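Local coordinates for exopolyphosphatase-related protein (Archaeoglobus fulgidus, PDB 3LLV) that is of uncertain activity, probably binds NAD(P) through this Rossmann-type TrkA-N domain, and may also bind nucleic acids, at residues E8-G13 against L33-S38; T58-Y63 against L91-D96; A73-G78 against Y98-V103; F83-L88 against E113-N118. All coordinates share one frame; numbering follows the deposited sequence. Where two conformers were deposited one is given.

Overall arrangement
All four contacts lie within one Rossmann-type domain, built on a parallel sheet of six strands in the order 51-54, 32-36, 9-12, 73-76, 99-103, 119-122. Contacts 1 and 3 are strand pairs in this sheet, with centres about 10 Å apart. Strands 9-12 and 73-76 are neighbours and join them. Contacts 2 and 4 both use helix 81-94, and their centres lie about 11 Å apart. Contact 1 closes before the others open along the chain, whereas contacts 2, 3 and 4 interleave. Contacts 3 and 4 are the closest pair, about 8 Å between centres. Helix 81-94 thus packs against the central strands of a domain that probably binds NAD(P).

Contact 1. Residues E8-G13 against L33-S38; sequences EYIVIG and LAVDKS
Tyr9 and Val11 of strand 9-12, and Gly13 just after it, pair by backbone hydrogen bonds with Leu33 and Val35 of the parallel strand 33-36. Leu33 N gives to Tyr9 O at 3.0 Å, and Val11 N gives to Leu33 O at 2.8 Å. Val35 N then reaches Val11 O at 2.7 Å. Gly13 N closes the ladder on Val35 O at 2.8 Å, with a nearly straight N-H...O angle of 164°. The CA atoms of Ile10, Ala34 and Ile12 add weaker C-H...O contacts to the carbonyls opposite.

The apolar contacts gather on the face that carries Ile10, Ile12, Leu33 and Val35. Ile12 lies beside Val35 and points the same way, its CG1 at 4.1 Å from Val35 CB. In the given one of two Ile10 conformers, CG2 lies 3.8 Å from Val35 CG2, so this pair is less certain. On the other face, Val11 and Ala34 both pack on Val22 of helix 16-27, which links the two strands as a right-handed beta-alpha-beta crossover.

The polar side-chain contacts lie at the C-terminal end of the strands. Asp36 CG is anti to the backbone N (chi1 -160°), and its OD1 comes to 3.4 Å from Gly13 CA. OD1 also accepts from Ser14 N. OD2 accepts from Ser38 N at 2.8 Å, forming an Asx turn. Both carboxylate oxygens therefore hold backbone N-H groups, one on each side of the contact. A glycine turn after the first strand and an acid ending the second are Rossmann features, consistent with a dinucleotide site here.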
loop_
_atom_site.group_PDB
_atom_site.type_symbol
_atom_site.label_atom_id
_atom_site.label_comp_id
_atom_site.label_asym_id
_atom_site.label_seq_id
_atom_site.Cartn_x
_atom_site.Cartn_y
_atom_site.Cartn_z
ATOM N N GLU A 8 -9.257 -3.473 8.257
ATOM C CA GLU A 8 -9.140 -2.045 8.495
ATOM C C GLU A 8 -8.138 -1.435 7.511
ATOM O O GLU A 8 -8.322 -0.313 7.037
ATOM C CB GLU A 8 -8.698 -1.788 9.935
ATOM C CG GLU A 8 -9.795 -2.042 10.974
ATOM C CD GLU A 8 -9.251 -2.293 12.377
ATOM O OE1 GLU A 8 -8.681 -3.378 12.623
ATOM O OE2 GLU A 8 -9.417 -1.413 13.243
ATOM N N TYR A 9 -7.076 -2.188 7.231
ATOM C CA TYR A 9 -6.039 -1.741 6.294
ATOM C C TYR A 9 -5.727 -2.827 5.277
ATOM O O TYR A 9 -5.702 -4.025 5.611
ATOM C CB TYR A 9 -4.758 -1.291 7.020
ATOM C CG TYR A 9 -4.977 -0.118 7.939
ATOM C CD1 TYR A 9 -4.974 1.200 7.455
ATOM C CD2 TYR A 9 -5.232 -0.325 9.296
ATOM C CE1 TYR A 9 -5.205 2.286 8.315
ATOM C CE2 TYR A 9 -5.464 0.749 10.155
ATOM C CZ TYR A 9 -5.452 2.048 9.657
ATOM O OH TYR A 9 -5.689 3.101 10.510
ATOM N N ILE A 10 -5.548 -2.408 4.032
ATOM C CA ILE A 10 -5.094 -3.296 2.979
ATOM C C ILE A 10 -3.756 -2.815 2.464
ATOM O O ILE A 10 -3.619 -1.671 2.031
ATOM C CB ILE A 10 -6.113 -3.403 1.836
ATOM C CG1 ILE A 10 -7.396 -4.048 2.363
ATOM C CG2 ILE A 10 -5.537 -4.223 0.665
ATOM C CD1 ILE A 10 -8.490 -4.060 1.358
ATOM N N VAL A 11 -2.761 -3.695 2.542
ATOM C CA VAL A 11 -1.397 -3.339 2.131
ATOM C C VAL A 11 -1.039 -4.056 0.847
ATOM O O VAL A 11 -0.858 -5.275 0.822
ATOM C CB VAL A 11 -0.364 -3.647 3.233
ATOM C CG1 VAL A 11 1.082 -3.303 2.765
ATOM C CG2 VAL A 11 -0.691 -2.895 4.487
ATOM N N ILE A 12 -0.896 -3.270 -0.220
ATOM C CA ILE A 12 -0.573 -3.788 -1.522
ATOM C C ILE A 12 0.915 -3.603 -1.703
ATOM O O ILE A 12 1.444 -2.493 -1.516
ATOM C CB ILE A 12 -1.379 -3.070 -2.633
ATOM C CG1 ILE A 12 -2.889 -3.335 -2.430
ATOM C CG2 ILE A 12 -0.877 -3.479 -4.018
ATOM C CD1 ILE A 12 -3.765 -2.448 -3.296
ATOM N N GLY A 13 1.589 -4.688 -2.058
ATOM C CA GLY A 13 3.042 -4.700 -2.211
ATOM C C GLY A 13 3.598 -5.302 -0.933
ATOM O O GLY A 13 3.450 -4.726 0.157
ATOM N N LEU A 33 -4.769 -6.887 5.688
ATOM C CA LEU A 33 -4.626 -7.889 4.646
ATOM C C LEU A 33 -3.487 -7.439 3.765
ATOM O O LEU A 33 -3.513 -6.305 3.272
ATOM C CB LEU A 33 -5.886 -7.986 3.789
ATOM C CG LEU A 33 -5.841 -8.931 2.578
ATOM C CD1 LEU A 33 -5.783 -10.381 3.043
ATOM C CD2 LEU A 33 -7.034 -8.687 1.632
ATOM N N ALA A 34 -2.528 -8.329 3.555
ATOM C CA ALA A 34 -1.421 -8.060 2.641
ATOM C C ALA A 34 -1.778 -8.621 1.264
ATOM O O ALA A 34 -2.335 -9.723 1.155
ATOM C CB ALA A 34 -0.139 -8.683 3.166
ATOM N N VAL A 35 -1.477 -7.857 0.214
ATOM C CA VAL A 35 -1.810 -8.260 -1.149
ATOM C C VAL A 35 -0.567 -8.125 -2.031
ATOM O O VAL A 35 0.085 -7.091 -2.032
ATOM C CB VAL A 35 -2.951 -7.378 -1.743
ATOM C CG1 VAL A 35 -3.303 -7.833 -3.150
ATOM C CG2 VAL A 35 -4.192 -7.413 -0.854
ATOM N N ASP A 36 -0.263 -9.163 -2.804
ATOM C CA ASP A 36 0.890 -9.142 -3.713
ATOM C C ASP A 36 0.713 -10.269 -4.722
ATOM O O ASP A 36 0.064 -11.268 -4.422
ATOM C CB ASP A 36 2.194 -9.350 -2.934
ATOM C CG ASP A 36 3.443 -8.864 -3.703
ATOM O OD1 ASP A 36 3.837 -7.689 -3.543
ATOM O OD2 ASP A 36 4.063 -9.662 -4.434
ATOM N N LYS A 37 1.297 -10.109 -5.909
ATOM C CA LYS A 37 1.286 -11.162 -6.918
ATOM C C LYS A 37 2.273 -12.292 -6.584
ATOM O O LYS A 37 2.155 -13.382 -7.139
ATOM C CB LYS A 37 1.558 -10.590 -8.317
ATOM N N SER A 38 3.222 -12.048 -5.674
ATOM C CA SER A 38 4.249 -13.053 -5.342
ATOM C C SER A 38 3.769 -14.167 -4.399
ATOM O O SER A 38 3.553 -13.928 -3.206
ATOM C CB SER A 38 5.498 -12.379 -4.753
ATOM O OG SER A 38 6.379 -13.325 -4.158
#

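Contact 2. Residues T58-Y63 against L91-D96; sequences TDESFY and LRSVSD
Tyr63 and Leu91 form the close-packed part of this contact between helices 60-65 and 81-94. Leu91 CD1 sits over one face of the Tyr63 ring, 4.0 Å from its centroid and 19° off the normal, a CH-pi contact. It is displaced toward the rim and lies nearest Tyr63 CD1, at 3.7 Å. The two side chains cross at about a right angle. Phe62 CD2 lies over the opposite face, so the ring is held between its chain neighbour and the other helix. Tyr63 OH is hydrogen-bonded to Pro57 O.

Val94 extends the apolar patch. Its CG1 is 4.0 Å from Tyr63 CB, and its CG2 is 3.6 Å from Glu60 O. Val94 CG1 is anti to the backbone N (chi1 178°). CG2 lies beside that N, and the two methyls reach different residues of the first turn. Asp59 is the N-cap of this helix, with weak bonds from Ser61 N and Phe62 N. Both helices belong to the Rossmann-type domain and meet on one side of its parallel sheet, where Leu91 also touches Ala99.

The outer side is polar and more exposed. The Glu60 carboxylate lies close to Ser93 OG, but the angles are poor for a hydrogen bond. As modelled the approach is implausibly close, and Ser93 has two deposited conformers, so it is doubtful. In the given conformer Ser93 OG is instead bonded to Ala90 O, one turn back in its own helix.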
loop_
_atom_site.group_PDB
_atom_site.type_symbol
_atom_site.label_atom_id
_atom_site.label_comp_id
_atom_site.label_asym_id
_atom_site.label_seq_id
_atom_site.Cartn_x
_atom_site.Cartn_y
_atom_site.Cartn_z
ATOM N N THR A 58 -3.899 -5.083 -10.076
ATOM C CA THR A 58 -4.516 -4.329 -11.168
ATOM C C THR A 58 -5.818 -5.011 -11.633
ATOM O O THR A 58 -6.494 -4.540 -12.532
ATOM C CB THR A 58 -3.529 -4.080 -12.343
ATOM O OG1 THR A 58 -3.306 -5.298 -13.056
ATOM C CG2 THR A 58 -2.215 -3.552 -11.849
ATOM N N ASP A 59 -6.200 -6.082 -10.953
ATOM C CA ASP A 59 -7.397 -6.842 -11.284
ATOM C C ASP A 59 -8.607 -6.228 -10.565
ATOM O O ASP A 59 -8.744 -6.362 -9.366
ATOM C CB ASP A 59 -7.126 -8.331 -10.924
ATOM C CG ASP A 59 -8.350 -9.244 -11.026
ATOM O OD1 ASP A 59 -9.423 -8.832 -11.526
ATOM O OD2 ASP A 59 -8.213 -10.425 -10.613
ATOM N N GLU A 60 -9.463 -5.532 -11.313
ATOM C CA GLU A 60 -10.665 -4.925 -10.735
ATOM C C GLU A 60 -11.575 -5.939 -10.038
ATOM O O GLU A 60 -12.214 -5.616 -9.034
ATOM C CB GLU A 60 -11.460 -4.174 -11.807
ATOM C CG GLU A 60 -10.791 -2.899 -12.256
ATOM C CD GLU A 60 -11.588 -2.154 -13.313
ATOM O OE1 GLU A 60 -12.838 -2.174 -13.273
ATOM O OE2 GLU A 60 -10.954 -1.498 -14.167
ATOM N N SER A 61 -11.649 -7.169 -10.555
ATOM C CA SER A 61 -12.485 -8.181 -9.915
ATOM C C SER A 61 -11.980 -8.547 -8.522
ATOM O O SER A 61 -12.779 -8.926 -7.657
ATOM C CB SER A 61 -12.590 -9.443 -10.768
ATOM O OG SER A 61 -13.209 -9.161 -12.010
ATOM N N PHE A 62 -10.665 -8.445 -8.304
ATOM C CA PHE A 62 -10.143 -8.647 -6.956
ATOM C C PHE A 62 -10.750 -7.638 -5.983
ATOM O O PHE A 62 -11.246 -8.010 -4.909
ATOM C CB PHE A 62 -8.606 -8.567 -6.913
ATOM C CG PHE A 62 -8.070 -8.611 -5.518
ATOM C CD1 PHE A 62 -8.113 -9.790 -4.750
ATOM C CD2 PHE A 62 -7.568 -7.469 -4.943
ATOM C CE1 PHE A 62 -7.637 -9.793 -3.443
ATOM C CE2 PHE A 62 -7.077 -7.488 -3.651
ATOM C CZ PHE A 62 -7.128 -8.650 -2.895
ATOM N N TYR A 63 -10.750 -6.366 -6.374
ATOM C CA TYR A 63 -11.327 -5.321 -5.517
ATOM C C TYR A 63 -12.810 -5.494 -5.300
ATOM O O TYR A 63 -13.313 -5.240 -4.205
ATOM C CB TYR A 63 -10.996 -3.911 -6.033
ATOM C CG TYR A 63 -9.515 -3.696 -6.011
ATOM C CD1 TYR A 63 -8.790 -3.784 -4.805
ATOM C CD2 TYR A 63 -8.821 -3.443 -7.180
ATOM C CE1 TYR A 63 -7.407 -3.624 -4.794
ATOM C CE2 TYR A 63 -7.445 -3.270 -7.172
ATOM C CZ TYR A 63 -6.744 -3.368 -5.984
ATOM O OH TYR A 63 -5.373 -3.230 -6.027
ATOM N N LEU A 91 -8.182 0.199 -8.638
ATOM C CA LEU A 91 -8.866 0.440 -7.388
ATOM C C LEU A 91 -9.961 1.471 -7.569
ATOM O O LEU A 91 -11.105 1.224 -7.199
ATOM C CB LEU A 91 -7.867 0.892 -6.299
ATOM C CG LEU A 91 -8.509 1.157 -4.937
ATOM C CD1 LEU A 91 -9.176 -0.100 -4.338
ATOM C CD2 LEU A 91 -7.472 1.746 -3.949
ATOM N N ARG A 92 -9.607 2.613 -8.151
ATOM C CA ARG A 92 -10.549 3.724 -8.318
ATOM C C ARG A 92 -11.740 3.448 -9.254
ATOM O O ARG A 92 -12.811 4.099 -9.140
ATOM C CB ARG A 92 -9.772 4.985 -8.699
ATOM C CG ARG A 92 -9.072 5.592 -7.513
ATOM C CD ARG A 92 -10.059 6.422 -6.665
ATOM N NE ARG A 92 -9.410 6.866 -5.424
ATOM C CZ ARG A 92 -9.377 6.175 -4.290
ATOM N NH1 ARG A 92 -9.949 4.984 -4.182
ATOM N NH2 ARG A 92 -8.700 6.641 -3.259
ATOM N N SER A 93 -11.549 2.500 -10.171
ATOM C CA SER A 93 -12.628 2.074 -11.062
ATOM C C SER A 93 -13.716 1.334 -10.278
ATOM O O SER A 93 -14.851 1.236 -10.739
ATOM C CB SER A 93 -12.092 1.194 -12.184
ATOM O OG SER A 93 -11.871 -0.125 -11.711
ATOM N N VAL A 94 -13.358 0.830 -9.092
ATOM C CA VAL A 94 -14.261 0.071 -8.204
ATOM C C VAL A 94 -14.728 0.855 -6.967
ATOM O O VAL A 94 -15.897 0.737 -6.579
ATOM C CB VAL A 94 -13.589 -1.256 -7.728
ATOM C CG1 VAL A 94 -14.493 -2.042 -6.765
ATOM C CG2 VAL A 94 -13.219 -2.138 -8.943
ATOM N N SER A 95 -13.828 1.627 -6.344
ATOM C CA SER A 95 -14.117 2.175 -5.025
ATOM C C SER A 95 -13.423 3.501 -4.792
ATOM O O SER A 95 -12.323 3.731 -5.326
ATOM C CB SER A 95 -13.627 1.192 -3.957
ATOM O OG SER A 95 -13.821 1.687 -2.638
ATOM N N ASP A 96 -14.053 4.344 -3.983
ATOM C CA ASP A 96 -13.414 5.576 -3.513
ATOM C C ASP A 96 -12.611 5.405 -2.208
ATOM O O ASP A 96 -12.183 6.407 -1.603
ATOM C CB ASP A 96 -14.440 6.719 -3.406
ATOM C CG ASP A 96 -15.379 6.567 -2.213
ATOM O OD1 ASP A 96 -15.319 5.532 -1.513
ATOM O OD2 ASP A 96 -16.209 7.493 -2.008
#

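Contact 3. Residues A73-G78 against Y98-V103; sequences AVLITG and YAIVRV. With PO4 (phosphate ion), chain B.
Arg102 meets Thr77 and Gly78 where the two strands end. Its chain is extended from CG to NE. Arg102 NH1 gives a hydrogen bond to Thr77 O at 3.1 Å, with that oxygen 28° out of the guanidinium plane. The methylene CD lies 3.3 Å from Gly78 O. Arg102 also gives two hydrogen bonds to a phosphate ion, probably from the crystallisation liquor. Arg102 NH1 reaches phosphate O1 at 2.6 Å, in the guanidinium plane, and Arg102 NH2 reaches O2 at 2.7 Å. Ala17 N at the start of helix 16-27 gives the ion a third.

Behind this end, strands 73-76 and 99-103 run parallel, their axes 9° apart. Val74, Ile76, Ile100 and Arg102 give the ladder N-H groups. With helix 81-94 the strands form a beta-alpha-beta unit of the Rossmann-type fold.

Side chains pair in register on both faces. Ile76 and Val101 lie side by side, with Ile76 CD1 at 3.8 Å from Val101 CG2. On the other face, Leu75 CD2 meets Ile100 CD1 at 4.0 Å. Ala73 CB touches the edge of the Tyr98 ring at CD2. Farther out, Asn84 ND2 bonds both Gly78 O and Arg102 O, tying the two strand ends to helix 81-94.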
loop_
_atom_site.group_PDB
_atom_site.type_symbol
_atom_site.label_atom_id
_atom_site.label_comp_id
_atom_site.label_asym_id
_atom_site.label_seq_id
_atom_site.Cartn_x
_atom_site.Cartn_y
_atom_site.Cartn_z
ATOM N N ALA A 73 -7.900 2.558 5.118
ATOM C CA ALA A 73 -7.049 2.941 4.010
ATOM C C ALA A 73 -6.486 1.739 3.277
ATOM O O ALA A 73 -6.247 0.669 3.870
ATOM C CB ALA A 73 -5.901 3.892 4.477
ATOM N N VAL A 74 -6.284 1.932 1.968
ATOM C CA VAL A 74 -5.537 1.019 1.148
ATOM C C VAL A 74 -4.163 1.651 0.967
ATOM O O VAL A 74 -4.066 2.810 0.565
ATOM C CB VAL A 74 -6.228 0.820 -0.215
ATOM C CG1 VAL A 74 -5.330 0.006 -1.181
ATOM C CG2 VAL A 74 -7.592 0.145 -0.026
ATOM N N LEU A 75 -3.116 0.879 1.255
ATOM C CA LEU A 75 -1.745 1.389 1.204
ATOM C C LEU A 75 -1.049 0.752 -0.001
ATOM O O LEU A 75 -0.891 -0.463 -0.072
ATOM C CB LEU A 75 -1.002 1.090 2.509
ATOM C CG LEU A 75 -1.719 1.445 3.803
ATOM C CD1 LEU A 75 -0.757 1.179 4.948
ATOM C CD2 LEU A 75 -2.203 2.900 3.826
ATOM N N ILE A 76 -0.688 1.583 -0.975
ATOM C CA ILE A 76 -0.055 1.073 -2.194
ATOM C C ILE A 76 1.433 1.348 -1.993
ATOM O O ILE A 76 1.877 2.509 -2.086
ATOM C CB ILE A 76 -0.637 1.757 -3.458
ATOM C CG1 ILE A 76 -2.140 1.437 -3.593
ATOM C CG2 ILE A 76 0.133 1.282 -4.725
ATOM C CD1 ILE A 76 -2.875 2.278 -4.624
ATOM N N THR A 77 2.201 0.284 -1.709
ATOM C CA THR A 77 3.562 0.445 -1.155
ATOM C C THR A 77 4.700 -0.044 -2.043
ATOM O O THR A 77 5.862 0.042 -1.646
ATOM C CB THR A 77 3.710 -0.273 0.223
ATOM O OG1 THR A 77 3.746 -1.683 -0.005
ATOM C CG2 THR A 77 2.576 0.041 1.117
ATOM N N GLY A 78 4.389 -0.579 -3.226
ATOM C CA GLY A 78 5.419 -1.106 -4.124
ATOM C C GLY A 78 6.334 -0.023 -4.661
ATOM O O GLY A 78 6.003 1.165 -4.635
ATOM N N TYR A 98 -10.220 5.313 0.778
ATOM C CA TYR A 98 -9.041 6.157 0.963
ATOM C C TYR A 98 -7.747 5.394 0.621
ATOM O O TYR A 98 -7.570 4.248 1.066
ATOM C CB TYR A 98 -9.026 6.585 2.412
ATOM C CG TYR A 98 -8.114 7.729 2.728
ATOM C CD1 TYR A 98 -8.583 9.036 2.705
ATOM C CD2 TYR A 98 -6.782 7.507 3.082
ATOM C CE1 TYR A 98 -7.760 10.094 3.012
ATOM C CE2 TYR A 98 -5.945 8.581 3.424
ATOM C CZ TYR A 98 -6.450 9.864 3.372
ATOM O OH TYR A 98 -5.630 10.944 3.691
ATOM N N ALA A 99 -6.887 6.009 -0.200
ATOM C CA ALA A 99 -5.647 5.353 -0.650
ATOM C C ALA A 99 -4.445 6.247 -0.431
ATOM O O ALA A 99 -4.496 7.464 -0.697
ATOM C CB ALA A 99 -5.736 4.949 -2.118
ATOM N N ILE A 100 -3.371 5.647 0.087
ATOM C CA ILE A 100 -2.111 6.378 0.256
ATOM C C ILE A 100 -1.128 5.635 -0.612
ATOM O O ILE A 100 -1.003 4.419 -0.508
ATOM C CB ILE A 100 -1.622 6.356 1.699
ATOM C CG1 ILE A 100 -2.695 6.932 2.648
ATOM C CG2 ILE A 100 -0.273 7.116 1.802
ATOM C CD1 ILE A 100 -2.297 6.858 4.119
ATOM N N VAL A 101 -0.443 6.368 -1.490
ATOM C CA VAL A 101 0.337 5.714 -2.527
ATOM C C VAL A 101 1.774 6.179 -2.498
ATOM O O VAL A 101 2.025 7.373 -2.431
ATOM C CB VAL A 101 -0.272 6.022 -3.908
ATOM C CG1 VAL A 101 0.370 5.148 -4.977
ATOM C CG2 VAL A 101 -1.789 5.825 -3.855
ATOM N N ARG A 102 2.691 5.212 -2.530
ATOM C CA ARG A 102 4.131 5.470 -2.679
ATOM C C ARG A 102 4.528 5.846 -4.121
ATOM O O ARG A 102 4.156 5.168 -5.086
ATOM C CB ARG A 102 4.887 4.217 -2.215
ATOM C CG ARG A 102 6.391 4.343 -2.358
ATOM C CD ARG A 102 7.002 2.973 -2.074
ATOM N NE ARG A 102 8.431 2.976 -2.268
ATOM C CZ ARG A 102 9.250 2.080 -1.737
ATOM N NH1 ARG A 102 8.751 1.096 -0.968
ATOM N NH2 ARG A 102 10.558 2.167 -1.980
ATOM N N VAL A 103 5.250 6.956 -4.260
ATOM C CA VAL A 103 5.696 7.442 -5.567
ATOM C C VAL A 103 7.183 7.731 -5.456
ATOM O O VAL A 103 7.623 8.386 -4.524
ATOM C CB VAL A 103 4.886 8.683 -5.963
ATOM C CG1 VAL A 103 5.419 9.350 -7.264
ATOM C CG2 VAL A 103 3.417 8.315 -6.124
HETATM P P PO4 B . 11.256 -1.255 -0.542
HETATM O O1 PO4 B . 9.980 -0.944 0.179
HETATM O O2 PO4 B . 11.563 -0.286 -1.656
HETATM O O3 PO4 B . 12.414 -1.280 0.422
HETATM O O4 PO4 B . 11.108 -2.619 -1.173
#

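Contact 4. Residues F83-L88 against E113-N118; sequences FNLKIL and EEAGAN
Leu88 and Leu85 of helix 81-94 face Ala115 and Gly116, just past the end of helix 109-114. The first segment is regular helix, with Ile87 N bonded to Phe83 O and Leu88 N to Asn84 O. The second leaves its helix through a Schellman motif. Gly116 takes a positive phi of 105°, and its N bonds back to Glu113 O at 3.0 Å. The chain then leads through Ala117 and Asn118 to strand 119-122. The closest CA atoms, those of Leu88 and Ala115, are 7.0 Å apart.

No hydrogen bond crosses between the segments, and the contact is apolar. Leu88 CG is anti to the backbone N (chi1 171°), which puts it 3.7 Å from Ala115 O. Leu88 CD2 touches Ala115 CB at 3.8 Å and Ala117 CB at 3.9 Å, and comes to 3.6 Å from Ala117 N. Leu88 CD1 lies 4.0 Å from Gly116 C. Leu88 thus touches three successive residues. Leu85 CD1 reaches the same Ala115 CB, at 3.8 Å, so both leucines share that methyl.

Arg92, a turn further along helix 81-94, bonds Gly116 O through NE. Phe112 of helix 109-114 packs on Leu85 and Leu88, while Ile76 of strand 73-76 touches Leu88 from the sheet.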
loop_
_atom_site.group_PDB
_atom_site.type_symbol
_atom_site.label_atom_id
_atom_site.label_comp_id
_atom_site.label_asym_id
_atom_site.label_seq_id
_atom_site.Cartn_x
_atom_site.Cartn_y
_atom_site.Cartn_z
ATOM N N PHE A 83 3.524 0.680 -12.153
ATOM C CA PHE A 83 2.657 -0.350 -11.607
ATOM C C PHE A 83 1.689 0.196 -10.573
ATOM O O PHE A 83 0.491 -0.135 -10.592
ATOM C CB PHE A 83 3.468 -1.534 -11.038
ATOM C CG PHE A 83 2.668 -2.794 -10.876
ATOM C CD1 PHE A 83 1.974 -3.345 -11.960
ATOM C CD2 PHE A 83 2.631 -3.459 -9.652
ATOM C CE1 PHE A 83 1.240 -4.512 -11.809
ATOM C CE2 PHE A 83 1.895 -4.642 -9.497
ATOM C CZ PHE A 83 1.204 -5.160 -10.571
ATOM N N ASN A 84 2.187 1.071 -9.697
ATOM C CA ASN A 84 1.345 1.672 -8.665
ATOM C C ASN A 84 0.218 2.516 -9.276
ATOM O O ASN A 84 -0.879 2.560 -8.742
ATOM C CB ASN A 84 2.192 2.539 -7.712
ATOM C CG ASN A 84 3.014 1.709 -6.745
ATOM O OD1 ASN A 84 3.013 0.474 -6.786
ATOM N ND2 ASN A 84 3.747 2.395 -5.875
ATOM N N LEU A 85 0.486 3.160 -10.413
ATOM C CA LEU A 85 -0.526 3.996 -11.047
ATOM C C LEU A 85 -1.624 3.086 -11.598
ATOM O O LEU A 85 -2.824 3.372 -11.452
ATOM C CB LEU A 85 0.102 4.889 -12.138
ATOM C CG LEU A 85 -0.825 5.905 -12.778
ATOM C CD1 LEU A 85 -1.280 6.952 -11.733
ATOM C CD2 LEU A 85 -0.106 6.618 -13.906
ATOM N N LYS A 86 -1.207 1.964 -12.193
ATOM C CA LYS A 86 -2.158 0.977 -12.694
ATOM C C LYS A 86 -3.008 0.412 -11.564
ATOM O O LYS A 86 -4.235 0.223 -11.733
ATOM C CB LYS A 86 -1.425 -0.130 -13.432
ATOM C CG LYS A 86 -0.989 0.263 -14.823
ATOM C CD LYS A 86 -0.193 -0.876 -15.447
ATOM C CE LYS A 86 -0.178 -0.789 -16.963
ATOM N NZ LYS A 86 0.387 0.500 -17.449
ATOM N N ILE A 87 -2.376 0.173 -10.414
ATOM C CA ILE A 87 -3.094 -0.354 -9.256
ATOM C C ILE A 87 -4.125 0.656 -8.776
ATOM O O ILE A 87 -5.304 0.322 -8.546
ATOM C CB ILE A 87 -2.121 -0.680 -8.100
ATOM C CG1 ILE A 87 -1.227 -1.885 -8.472
ATOM C CG2 ILE A 87 -2.881 -0.869 -6.805
ATOM C CD1 ILE A 87 -0.046 -2.036 -7.548
ATOM N N LEU A 88 -3.695 1.910 -8.677
ATOM C CA LEU A 88 -4.563 2.980 -8.181
ATOM C C LEU A 88 -5.767 3.153 -9.129
ATOM O O LEU A 88 -6.884 3.349 -8.671
ATOM C CB LEU A 88 -3.771 4.292 -8.094
ATOM C CG LEU A 88 -4.557 5.583 -7.788
ATOM C CD1 LEU A 88 -5.278 5.458 -6.435
ATOM C CD2 LEU A 88 -3.615 6.804 -7.797
ATOM N N GLU A 113 -2.174 12.150 -7.914
ATOM C CA GLU A 113 -3.270 12.911 -7.322
ATOM C C GLU A 113 -4.469 12.943 -8.268
ATOM O O GLU A 113 -5.594 12.660 -7.850
ATOM C CB GLU A 113 -2.795 14.313 -6.880
ATOM C CG GLU A 113 -1.749 14.160 -5.754
ATOM C CD GLU A 113 -1.298 15.458 -5.160
ATOM O OE1 GLU A 113 -1.500 16.507 -5.800
ATOM O OE2 GLU A 113 -0.730 15.421 -4.045
ATOM N N GLU A 114 -4.215 13.214 -9.551
ATOM C CA GLU A 114 -5.275 13.248 -10.576
ATOM C C GLU A 114 -5.997 11.903 -10.736
ATOM O O GLU A 114 -7.212 11.857 -11.024
ATOM C CB GLU A 114 -4.697 13.717 -11.910
ATOM C CG GLU A 114 -4.310 15.192 -11.893
ATOM C CD GLU A 114 -3.514 15.646 -13.130
ATOM O OE1 GLU A 114 -3.396 16.875 -13.324
ATOM O OE2 GLU A 114 -2.989 14.790 -13.886
ATOM N N ALA A 115 -5.245 10.823 -10.555
ATOM C CA ALA A 115 -5.812 9.467 -10.637
ATOM C C ALA A 115 -6.504 9.001 -9.349
ATOM O O ALA A 115 -7.001 7.867 -9.288
ATOM C CB ALA A 115 -4.733 8.476 -11.074
ATOM N N GLY A 116 -6.552 9.866 -8.341
ATOM C CA GLY A 116 -7.351 9.622 -7.146
ATOM C C GLY A 116 -6.618 9.213 -5.875
ATOM O O GLY A 116 -7.257 8.745 -4.924
ATOM N N ALA A 117 -5.295 9.367 -5.828
ATOM C CA ALA A 117 -4.571 9.146 -4.561
ATOM C C ALA A 117 -4.980 10.231 -3.579
ATOM O O ALA A 117 -4.830 11.427 -3.908
ATOM C CB ALA A 117 -3.052 9.179 -4.778
ATOM N N ASN A 118 -5.483 9.839 -2.399
ATOM C CA ASN A 118 -5.777 10.818 -1.336
ATOM C C ASN A 118 -4.514 11.460 -0.803
ATOM O O ASN A 118 -4.465 12.673 -0.551
ATOM C CB ASN A 118 -6.553 10.208 -0.185
ATOM C CG ASN A 118 -7.913 9.680 -0.611
ATOM O OD1 ASN A 118 -8.979 10.290 -0.344
ATOM N ND2 ASN A 118 -7.897 8.559 -1.268
#